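Local coordinates for lovastatin nonaketide synthase, polyketide synthase component (Aspergillus terreus, PDB 7CPX), which builds the nonaketide precursor of lovastatin, dihydromonacolin L, from malonyl-CoA by repeated condensation, with ketoreduction, dehydration and one methylation, on a carrier domain, working with the partner protein LovC, at residues A[1002-1007]-A[1165-1170]; A[1015-1020]-A[1082-1087]; A[1204-1209]-A[1249-1254]. The protein carries 2 engineered substitutions. All coordinates share one frame; numbering follows the deposited sequence.

Contact 1: A[1002-1007]-A[1165-1170]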
loop_
_atom_site.group_PDB
_atom_site.type_symbol
_atom_site.label_atom_id
_atom_site.label_comp_id
_atom_site.label_asym_id
_atom_site.label_seq_id
_atom_site.Cartn_x
_atom_site.Cartn_y
_atom_site.Cartn_z
ATOM N N ALA A 1002 1.210 -15.055 3.741
ATOM C CA ALA A 1002 1.631 -14.285 4.905
ATOM C C ALA A 1002 3.033 -14.682 5.344
ATOM O O ALA A 1002 3.849 -13.824 5.698
ATOM C CB ALA A 1002 0.637 -14.474 6.048
ATOM N N MET A 1003 3.334 -15.981 5.330
ATOM C CA MET A 1003 4.650 -16.430 5.772
ATOM C C MET A 1003 5.740 -15.998 4.798
ATOM O O MET A 1003 6.839 -15.617 5.215
ATOM C CB MET A 1003 4.649 -17.946 5.958
ATOM C CG MET A 1003 3.751 -18.401 7.092
ATOM S SD MET A 1003 4.124 -20.049 7.711
ATOM C CE MET A 1003 3.103 -20.072 9.183
ATOM N N GLU A 1004 5.458 -16.045 3.496
ATOM C CA GLU A 1004 6.425 -15.561 2.518
ATOM C C GLU A 1004 6.614 -14.056 2.639
ATOM O O GLU A 1004 7.728 -13.547 2.465
ATOM C CB GLU A 1004 5.977 -15.935 1.109
ATOM C CG GLU A 1004 6.010 -17.428 0.837
ATOM C CD GLU A 1004 7.414 -17.995 0.872
ATOM O OE1 GLU A 1004 8.377 -17.201 0.826
ATOM O OE2 GLU A 1004 7.557 -19.233 0.949
ATOM N N ALA A 1005 5.538 -13.325 2.935
ATOM C CA ALA A 1005 5.667 -11.900 3.200
ATOM C C ALA A 1005 6.548 -11.657 4.414
ATOM O O ALA A 1005 7.364 -10.731 4.424
ATOM C CB ALA A 1005 4.288 -11.279 3.410
ATOM N N ALA A 1006 6.388 -12.476 5.452
ATOM C CA ALA A 1006 7.254 -12.370 6.620
ATOM C C ALA A 1006 8.707 -12.621 6.243
ATOM O O ALA A 1006 9.610 -11.916 6.709
ATOM C CB ALA A 1006 6.800 -13.358 7.694
ATOM N N LEU A 1007 8.952 -13.629 5.404
ATOM C CA LEU A 1007 10.311 -13.897 4.944
ATOM C C LEU A 1007 10.887 -12.691 4.218
ATOM O O LEU A 1007 12.029 -12.287 4.462
ATOM C CB LEU A 1007 10.331 -15.113 4.019
ATOM C CG LEU A 1007 10.099 -16.509 4.593
ATOM C CD1 LEU A 1007 10.658 -17.542 3.628
ATOM C CD2 LEU A 1007 10.722 -16.666 5.964
ATOM N N PRO A 1165 13.183 -22.214 -3.026
ATOM C CA PRO A 1165 11.960 -22.849 -2.532
ATOM C C PRO A 1165 11.186 -21.946 -1.586
ATOM O O PRO A 1165 11.731 -21.026 -0.974
ATOM C CB PRO A 1165 12.483 -24.093 -1.805
ATOM C CG PRO A 1165 13.826 -23.690 -1.323
ATOM C CD PRO A 1165 14.385 -22.755 -2.366
ATOM N N LEU A 1166 9.893 -22.229 -1.478
ATOM C CA LEU A 1166 9.027 -21.542 -0.535
ATOM C C LEU A 1166 8.945 -22.326 0.771
ATOM O O LEU A 1166 9.287 -23.508 0.840
ATOM C CB LEU A 1166 7.626 -21.355 -1.118
ATOM C CG LEU A 1166 7.441 -20.174 -2.073
ATOM C CD1 LEU A 1166 8.296 -20.338 -3.317
ATOM C CD2 LEU A 1166 5.976 -20.020 -2.443
ATOM N N LEU A 1167 8.482 -21.641 1.817
ATOM C CA LEU A 1167 8.323 -22.294 3.111
ATOM C C LEU A 1167 7.382 -23.483 3.007
ATOM O O LEU A 1167 7.702 -24.590 3.456
ATOM C CB LEU A 1167 7.797 -21.296 4.139
ATOM C CG LEU A 1167 8.743 -20.161 4.510
ATOM C CD1 LEU A 1167 8.045 -19.170 5.420
ATOM C CD2 LEU A 1167 9.989 -20.718 5.172
ATOM N N LEU A 1168 6.213 -23.272 2.412
ATOM C CA LEU A 1168 5.191 -24.297 2.316
ATOM C C LEU A 1168 4.572 -24.276 0.932
ATOM O O LEU A 1168 4.318 -23.208 0.372
ATOM C CB LEU A 1168 4.089 -24.089 3.360
ATOM C CG LEU A 1168 4.394 -24.498 4.798
ATOM C CD1 LEU A 1168 3.352 -23.915 5.734
ATOM C CD2 LEU A 1168 4.428 -26.006 4.921
ATOM N N HIS A 1169 4.333 -25.459 0.391
ATOM C CA HIS A 1169 3.432 -25.585 -0.738
ATOM C C HIS A 1169 2.010 -25.532 -0.196
ATOM O O HIS A 1169 1.625 -26.411 0.583
ATOM C CB HIS A 1169 3.686 -26.893 -1.474
ATOM C CG HIS A 1169 2.939 -27.028 -2.767
ATOM N ND1 HIS A 1169 1.812 -26.294 -3.064
ATOM C CD2 HIS A 1169 3.163 -27.821 -3.842
ATOM C CE1 HIS A 1169 1.372 -26.629 -4.262
ATOM N NE2 HIS A 1169 2.175 -27.554 -4.757
ATOM N N PRO A 1170 1.205 -24.526 -0.561
ATOM C CA PRO A 1170 -0.137 -24.412 0.025
ATOM C C PRO A 1170 -0.926 -25.708 -0.037
ATOM O O PRO A 1170 -1.846 -25.918 0.757
ATOM C CB PRO A 1170 -0.785 -23.312 -0.819
ATOM C CG PRO A 1170 0.354 -22.448 -1.211
ATOM C CD PRO A 1170 1.515 -23.380 -1.433
#

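Contact 2: A[1015-1020]-A[1082-1087]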
loop_
_atom_site.group_PDB
_atom_site.type_symbol
_atom_site.label_atom_id
_atom_site.label_comp_id
_atom_site.label_asym_id
_atom_site.label_seq_id
_atom_site.Cartn_x
_atom_site.Cartn_y
_atom_site.Cartn_z
ATOM N N LYS A 1015 17.225 -9.936 8.281
ATOM C CA LYS A 1015 16.949 -10.823 9.398
ATOM C C LYS A 1015 16.582 -12.206 8.883
ATOM O O LYS A 1015 15.911 -12.339 7.855
ATOM C CB LYS A 1015 15.807 -10.278 10.259
ATOM C CG LYS A 1015 16.039 -8.880 10.802
ATOM C CD LYS A 1015 17.235 -8.832 11.734
ATOM C CE LYS A 1015 17.333 -7.493 12.441
ATOM N NZ LYS A 1015 18.530 -7.418 13.320
ATOM N N GLN A 1016 17.030 -13.234 9.599
ATOM C CA GLN A 1016 16.623 -14.608 9.337
ATOM C C GLN A 1016 15.606 -15.009 10.396
ATOM O O GLN A 1016 15.884 -14.919 11.596
ATOM C CB GLN A 1016 17.819 -15.558 9.352
ATOM C CG GLN A 1016 17.439 -17.012 9.115
ATOM C CD GLN A 1016 18.642 -17.923 8.982
ATOM O OE1 GLN A 1016 19.780 -17.501 9.181
ATOM N NE2 GLN A 1016 18.394 -19.182 8.644
ATOM N N VAL A 1017 14.434 -15.454 9.950
ATOM C CA VAL A 1017 13.346 -15.797 10.861
ATOM C C VAL A 1017 13.628 -17.172 11.454
ATOM O O VAL A 1017 13.570 -18.186 10.757
ATOM C CB VAL A 1017 11.986 -15.764 10.154
ATOM C CG1 VAL A 1017 11.536 -14.338 9.949
ATOM C CG2 VAL A 1017 12.054 -16.477 8.819
ATOM N N LYS A 1018 13.945 -17.205 12.749
ATOM C CA LYS A 1018 14.071 -18.483 13.438
ATOM C C LYS A 1018 12.713 -19.150 13.600
ATOM O O LYS A 1018 12.614 -20.380 13.551
ATOM C CB LYS A 1018 14.721 -18.280 14.806
ATOM C CG LYS A 1018 16.038 -17.509 14.785
ATOM C CD LYS A 1018 17.240 -18.432 14.904
ATOM C CE LYS A 1018 17.376 -19.338 13.693
ATOM N NZ LYS A 1018 18.598 -20.183 13.774
ATOM N N LEU A 1019 11.665 -18.353 13.789
ATOM C CA LEU A 1019 10.319 -18.864 14.001
ATOM C C LEU A 1019 9.327 -17.881 13.397
ATOM O O LEU A 1019 9.579 -16.675 13.369
ATOM C CB LEU A 1019 10.033 -19.064 15.491
ATOM C CG LEU A 1019 9.629 -20.468 15.927
ATOM C CD1 LEU A 1019 9.539 -20.541 17.438
ATOM C CD2 LEU A 1019 8.311 -20.844 15.297
ATOM N N LEU A 1020 8.179 -18.396 12.946
ATOM C CA LEU A 1020 7.200 -17.580 12.224
ATOM C C LEU A 1020 5.799 -17.986 12.676
ATOM O O LEU A 1020 5.228 -18.949 12.164
ATOM C CB LEU A 1020 7.384 -17.756 10.721
ATOM C CG LEU A 1020 6.779 -16.717 9.780
ATOM C CD1 LEU A 1020 7.160 -17.052 8.351
ATOM C CD2 LEU A 1020 5.273 -16.650 9.924
ATOM N N LEU A 1082 1.621 -11.516 12.284
ATOM C CA LEU A 1082 2.793 -12.370 12.169
ATOM C C LEU A 1082 3.766 -12.013 13.279
ATOM O O LEU A 1082 4.098 -10.840 13.463
ATOM C CB LEU A 1082 3.468 -12.205 10.807
ATOM C CG LEU A 1082 2.672 -12.674 9.591
ATOM C CD1 LEU A 1082 2.824 -11.697 8.446
ATOM C CD2 LEU A 1082 3.139 -14.049 9.166
ATOM N N ALA A 1083 4.224 -13.021 14.007
ATOM C CA ALA A 1083 5.219 -12.860 15.058
ATOM C C ALA A 1083 6.462 -13.624 14.629
ATOM O O ALA A 1083 6.477 -14.857 14.643
ATOM C CB ALA A 1083 4.693 -13.360 16.401
ATOM N N LEU A 1084 7.494 -12.893 14.235
ATOM C CA LEU A 1084 8.728 -13.477 13.740
ATOM C C LEU A 1084 9.774 -13.418 14.842
ATOM O O LEU A 1084 10.097 -12.333 15.338
ATOM C CB LEU A 1084 9.226 -12.734 12.502
ATOM C CG LEU A 1084 8.456 -12.849 11.186
ATOM C CD1 LEU A 1084 6.975 -12.600 11.376
ATOM C CD2 LEU A 1084 9.030 -11.856 10.191
ATOM N N THR A 1085 10.280 -14.583 15.234
ATOM C CA THR A 1085 11.483 -14.678 16.046
ATOM C C THR A 1085 12.664 -14.744 15.089
ATOM O O THR A 1085 12.775 -15.693 14.305
ATOM C CB THR A 1085 11.441 -15.907 16.952
ATOM O OG1 THR A 1085 10.282 -15.845 17.792
ATOM C CG2 THR A 1085 12.690 -15.983 17.820
ATOM N N ILE A 1086 13.538 -13.739 15.155
ATOM C CA ILE A 1086 14.495 -13.457 14.096
ATOM C C ILE A 1086 15.906 -13.391 14.662
ATOM O O ILE A 1086 16.119 -13.269 15.870
ATOM C CB ILE A 1086 14.162 -12.136 13.373
ATOM C CG1 ILE A 1086 13.834 -11.046 14.397
ATOM C CG2 ILE A 1086 13.008 -12.338 12.421
ATOM C CD1 ILE A 1086 13.660 -9.671 13.801
ATOM N N GLU A 1087 16.874 -13.474 13.754
ATOM C CA GLU A 1087 18.281 -13.276 14.059
ATOM C C GLU A 1087 18.908 -12.449 12.945
ATOM O O GLU A 1087 18.345 -12.301 11.858
ATOM C CB GLU A 1087 19.016 -14.614 14.223
ATOM C CG GLU A 1087 19.038 -15.474 12.970
ATOM C CD GLU A 1087 19.801 -16.768 13.172
ATOM O OE1 GLU A 1087 20.303 -16.994 14.294
ATOM O OE2 GLU A 1087 19.899 -17.559 12.212
#

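Contact 3: A[1204-1209]-A[1249-1254]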
loop_
_atom_site.group_PDB
_atom_site.type_symbol
_atom_site.label_atom_id
_atom_site.label_comp_id
_atom_site.label_asym_id
_atom_site.label_seq_id
_atom_site.Cartn_x
_atom_site.Cartn_y
_atom_site.Cartn_z
ATOM N N ILE A 1204 -1.083 -20.266 13.785
ATOM C CA ILE A 1204 -0.116 -21.101 13.089
ATOM C C ILE A 1204 1.275 -20.782 13.625
ATOM O O ILE A 1204 1.524 -19.706 14.162
ATOM C CB ILE A 1204 -0.180 -20.898 11.564
ATOM C CG1 ILE A 1204 -1.622 -20.956 11.067
ATOM C CG2 ILE A 1204 0.647 -21.951 10.856
ATOM C CD1 ILE A 1204 -2.234 -19.597 10.833
ATOM N N THR A 1205 2.195 -21.728 13.478
ATOM C CA THR A 1205 3.575 -21.467 13.877
ATOM C C THR A 1205 4.492 -22.385 13.092
ATOM O O THR A 1205 4.418 -23.603 13.245
ATOM C CB THR A 1205 3.763 -21.675 15.373
ATOM O OG1 THR A 1205 2.790 -20.909 16.093
ATOM C CG2 THR A 1205 5.145 -21.228 15.780
ATOM N N LEU A 1206 5.367 -21.802 12.283
ATOM C CA LEU A 1206 6.208 -22.543 11.360
ATOM C C LEU A 1206 7.678 -22.283 11.654
ATOM O O LEU A 1206 8.081 -21.148 11.937
ATOM C CB LEU A 1206 5.882 -22.158 9.917
ATOM C CG LEU A 1206 6.695 -22.849 8.828
ATOM C CD1 LEU A 1206 5.782 -23.325 7.720
ATOM C CD2 LEU A 1206 7.744 -21.911 8.273
ATOM N N VAL A 1207 8.471 -23.347 11.588
ATOM C CA VAL A 1207 9.921 -23.249 11.710
ATOM C C VAL A 1207 10.483 -23.197 10.295
ATOM O O VAL A 1207 10.684 -24.249 9.672
ATOM C CB VAL A 1207 10.506 -24.426 12.506
ATOM C CG1 VAL A 1207 12.012 -24.277 12.646
ATOM C CG2 VAL A 1207 9.856 -24.518 13.876
ATOM N N PRO A 1208 10.747 -22.008 9.749
ATOM C CA PRO A 1208 11.137 -21.939 8.332
ATOM C C PRO A 1208 12.381 -22.743 8.008
ATOM O O PRO A 1208 12.467 -23.333 6.925
ATOM C CB PRO A 1208 11.349 -20.436 8.110
ATOM C CG PRO A 1208 11.662 -19.903 9.456
ATOM C CD PRO A 1208 10.824 -20.693 10.401
ATOM N N SER A 1209 13.351 -22.787 8.921
ATOM C CA SER A 1209 14.560 -23.562 8.671
ATOM C C SER A 1209 14.221 -25.024 8.417
ATOM O O SER A 1209 14.670 -25.617 7.430
ATOM C CB SER A 1209 15.518 -23.427 9.854
ATOM O OG SER A 1209 16.691 -24.194 9.650
ATOM N N THR A 1249 9.242 -30.654 14.793
ATOM C CA THR A 1249 8.022 -30.001 14.334
ATOM C C THR A 1249 8.374 -28.925 13.314
ATOM O O THR A 1249 8.933 -27.881 13.668
ATOM C CB THR A 1249 7.260 -29.405 15.512
ATOM O OG1 THR A 1249 6.998 -30.427 16.483
ATOM C CG2 THR A 1249 5.947 -28.810 15.047
ATOM N N LEU A 1250 8.042 -29.176 12.047
ATOM C CA LEU A 1250 8.206 -28.155 11.020
ATOM C C LEU A 1250 7.259 -26.992 11.272
ATOM O O LEU A 1250 7.671 -25.827 11.287
ATOM C CB LEU A 1250 7.947 -28.755 9.639
ATOM C CG LEU A 1250 8.588 -30.108 9.337
ATOM C CD1 LEU A 1250 8.198 -30.567 7.947
ATOM C CD2 LEU A 1250 10.093 -30.031 9.471
ATOM N N PHE A 1251 5.979 -27.294 11.472
ATOM C CA PHE A 1251 5.001 -26.275 11.813
ATOM C C PHE A 1251 3.826 -26.939 12.511
ATOM O O PHE A 1251 3.583 -28.139 12.362
ATOM C CB PHE A 1251 4.533 -25.501 10.574
ATOM C CG PHE A 1251 3.575 -26.263 9.705
ATOM C CD1 PHE A 1251 4.036 -27.072 8.684
ATOM C CD2 PHE A 1251 2.210 -26.158 9.903
ATOM C CE1 PHE A 1251 3.156 -27.769 7.882
ATOM C CE2 PHE A 1251 1.324 -26.851 9.108
ATOM C CZ PHE A 1251 1.797 -27.657 8.093
ATOM N N GLN A 1252 3.102 -26.131 13.277
ATOM C CA GLN A 1252 1.927 -26.564 14.009
ATOM C C GLN A 1252 0.822 -25.536 13.833
ATOM O O GLN A 1252 1.059 -24.401 13.412
ATOM C CB GLN A 1252 2.225 -26.752 15.504
ATOM C CG GLN A 1252 2.641 -25.478 16.226
ATOM C CD GLN A 1252 2.523 -25.591 17.733
ATOM O OE1 GLN A 1252 2.197 -24.618 18.412
ATOM N NE2 GLN A 1252 2.789 -26.778 18.264
ATOM N N VAL A 1253 -0.394 -25.952 14.166
ATOM C CA VAL A 1253 -1.564 -25.088 14.121
ATOM C C VAL A 1253 -2.324 -25.243 15.428
ATOM O O VAL A 1253 -2.342 -26.326 16.023
ATOM C CB VAL A 1253 -2.472 -25.415 12.919
ATOM C CG1 VAL A 1253 -3.599 -24.417 12.828
ATOM C CG2 VAL A 1253 -1.668 -25.419 11.635
ATOM N N GLU A 1254 -2.941 -24.155 15.876
ATOM C CA GLU A 1254 -3.697 -24.118 17.118
ATOM C C GLU A 1254 -5.023 -23.431 16.848
ATOM O O GLU A 1254 -5.051 -22.263 16.437
ATOM C CB GLU A 1254 -2.929 -23.382 18.218
ATOM C CG GLU A 1254 -3.717 -23.214 19.510
ATOM C CD GLU A 1254 -2.970 -22.414 20.555
ATOM O OE1 GLU A 1254 -1.829 -21.988 20.280
ATOM O OE2 GLU A 1254 -3.528 -22.210 21.652
#

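Contact 1: A[1002-1007]-A[1165-1170]
Leu1007 and Leu1167 reach toward each other tip to tip across a helix-loop interface. Leu1007 CD1 touches Leu1167 CG at 3.4 Å. Leu1007 CG lies 3.5 Å from Leu1167 CD1. Leu1007 CD2 also lies near Leu1167 CD1. One helical turn earlier, Met1003 meets the same methyl: Met1003 CB is 3.6 Å from Leu1167 CD1. The methionine chain then runs on extended, and its SD comes within 4.4 Å of Leu1168 CD1. Leu1167 therefore fits against both Met1003 and Leu1007.

Glu1004, between these two on the helix, takes a different course. Its CA-CB bond does not aim at the loop, but a bend at chi2 (-65°) swings CD over to it. The side chain crosses that of Leu1166 at about a right angle, with Glu1004 CD 3.7 Å from Leu1166 CG. OE2 accepts a hydrogen bond from the backbone N of Leu1167 at 2.7 Å. The N-H...O angle is 157°, and the donor meets OE2 nearly along its C-O axis. The second oxygen, OE1, has a weak hydrogen bond from His953.

Helix 995-1012 belongs to the predicted N-terminal hotdog of the dehydratase domain. The loop belongs to the predicted C-terminal hotdog and leads into helix 1170-1184, which carries Asp1174, the predicted proton donor. The contact thus joins the two halves of a double hotdog. Behind it, Leu1020 and Leu1206 pack against Met1003 and Leu1167.

The carboxylate of Glu1004 is buried beside leucines. Its charge would be eased by the Leu1167 N-H and perhaps by His953. The leucines and methionine supply apolar packing, while the single cross-contact hydrogen bond gives the loop backbone a defined polar partner on the helix.

Contact 2: A[1015-1020]-A[1082-1087]
Thr1085 O faces two successive backbone N-H groups of the opposite strand. Leu1019 N donates to it at 2.9 Å, in the carbonyl plane and on a lone pair. Lys1018 N lies close to the same oxygen, but this bond is bent and modelled too short, so it is doubtful. In return, Thr1085 N donates to Leu1019 O at 2.9 Å. Toward the other end, Gln1016 N gives a 2.8 Å bond to Glu1087 O, and Glu1087 N donates back to Gln1016 O.

Lys1018 and Leu1019 both face Thr1085, which makes a classic beta bulge. The register shifts by one residue there, in an antiparallel pairing of strands 1016-1027 and 1075-1087. Both strands belong to the predicted N-terminal hotdog fold of the dehydratase domain.

One face is apolar and packs on helix 995-1012. Val1017 CG1 touches two side chains of the other strand, 3.5 Å from Ile1086 CG2 and equally close to Leu1084 CD2. Further along, Leu1020 and Leu1082 lie side by side and point the same way, with their CD2 methyls 3.4 Å apart.

The face of Glu1087 and Thr1085 is more polar. Glu1087 CG sits between the backbone N and the carbonyl carbon (chi1 63°), and the rest of the chain is extended. Lys1018, at the bulge and bent at chi2 and chi3, reaches across Glu1087 so that CD and CE lie against the carboxylate. Lys1018 NZ forms a weak salt bridge to Glu1087 OE2 at 3.3 Å. On the face of Thr1085, Leu1019 CB packs on Thr1085 CB, and both residues touch Arg2015 of the second subunit.

Contact 3: A[1204-1209]-A[1249-1254]
Strand pairing within the predicted C-terminal hotdog fold of the dehydratase domain brings Leu1206 against Phe1251 and Thr1205 against Gln1252. The two short strands run antiparallel, with their axes 4.6 Å apart at closest approach. Thr1205 and Gln1252 form the hydrogen-bonded pair. Thr1205 N donates to Gln1252 O, and Gln1252 N returns a bond to Thr1205 O, each at 2.9 Å. Where strand 1204-1206 ends, Val1207 N adds a third bond to Leu1250 O, with an N-H...O angle of 169°. Val1207 CG2 lies 3.5 Å from Thr1249 O.

On one face, Leu1206 crosses Phe1251. Leu1206 CB and Phe1251 CB are 3.7 Å apart. Leu1206 CG is anti to its backbone N (chi1 180°), and CD1 comes obliquely to the ring, 4.2 Å from Phe1251 CG. The ring extends off from strand 1204-1206. Ile1204 CG2 meets Val1253 CG2 at 4.2 Å on the same face. On the other face, Thr1205 CB touches Gln1252 CG at 4.1 Å. Arg1203 ties these two polar ends together, since its NH1 is hydrogen-bonded to Thr1205 OG1 and Gln1252 OE1. Thr1205 OG1 also donates to Ile1204 O from above the carbonyl plane.

Glu1254 OE1 forms a salt bridge with Arg1203, while OE2 accepts a hydrogen bond from the backbone N of Asp2018 of the second subunit. Leu1250 and Phe1251 both face Val1242 of strand 1236-1243, a classic beta bulge. Strand 1196-1206 lies between strands 1249-1260 and 1016-1027. After Leu1206 comes Val1207, at the N-cap position of helix 1208-1217, and Leu1250 packs on that helix.

How the contacts relate
The three contacts lie in the dehydratase domain, with their centres about 12 Å from one another. Contacts 2 and 3 meet where strands 1016-1027 and 1196-1206 pair, the seam between the two hotdogs. Leu1020 O and Leu1206 N are 2.9 Å apart there, a probable hydrogen bond. Contact 1 covers the apolar side of this seam. Met1003 SD lies 3.5 Å from Leu1206 CB, and Met1003 O lies 3.5 Å from Leu1020 CD1. Contacts 1 and 3 approach the predicted proton donor Asp1174: the side chains of Leu1168 and Phe1251 are each about 9 Å from the Asp1174 side chain. Contact 2 is away from the annotated sites, but like contact 3 it touches the second subunit.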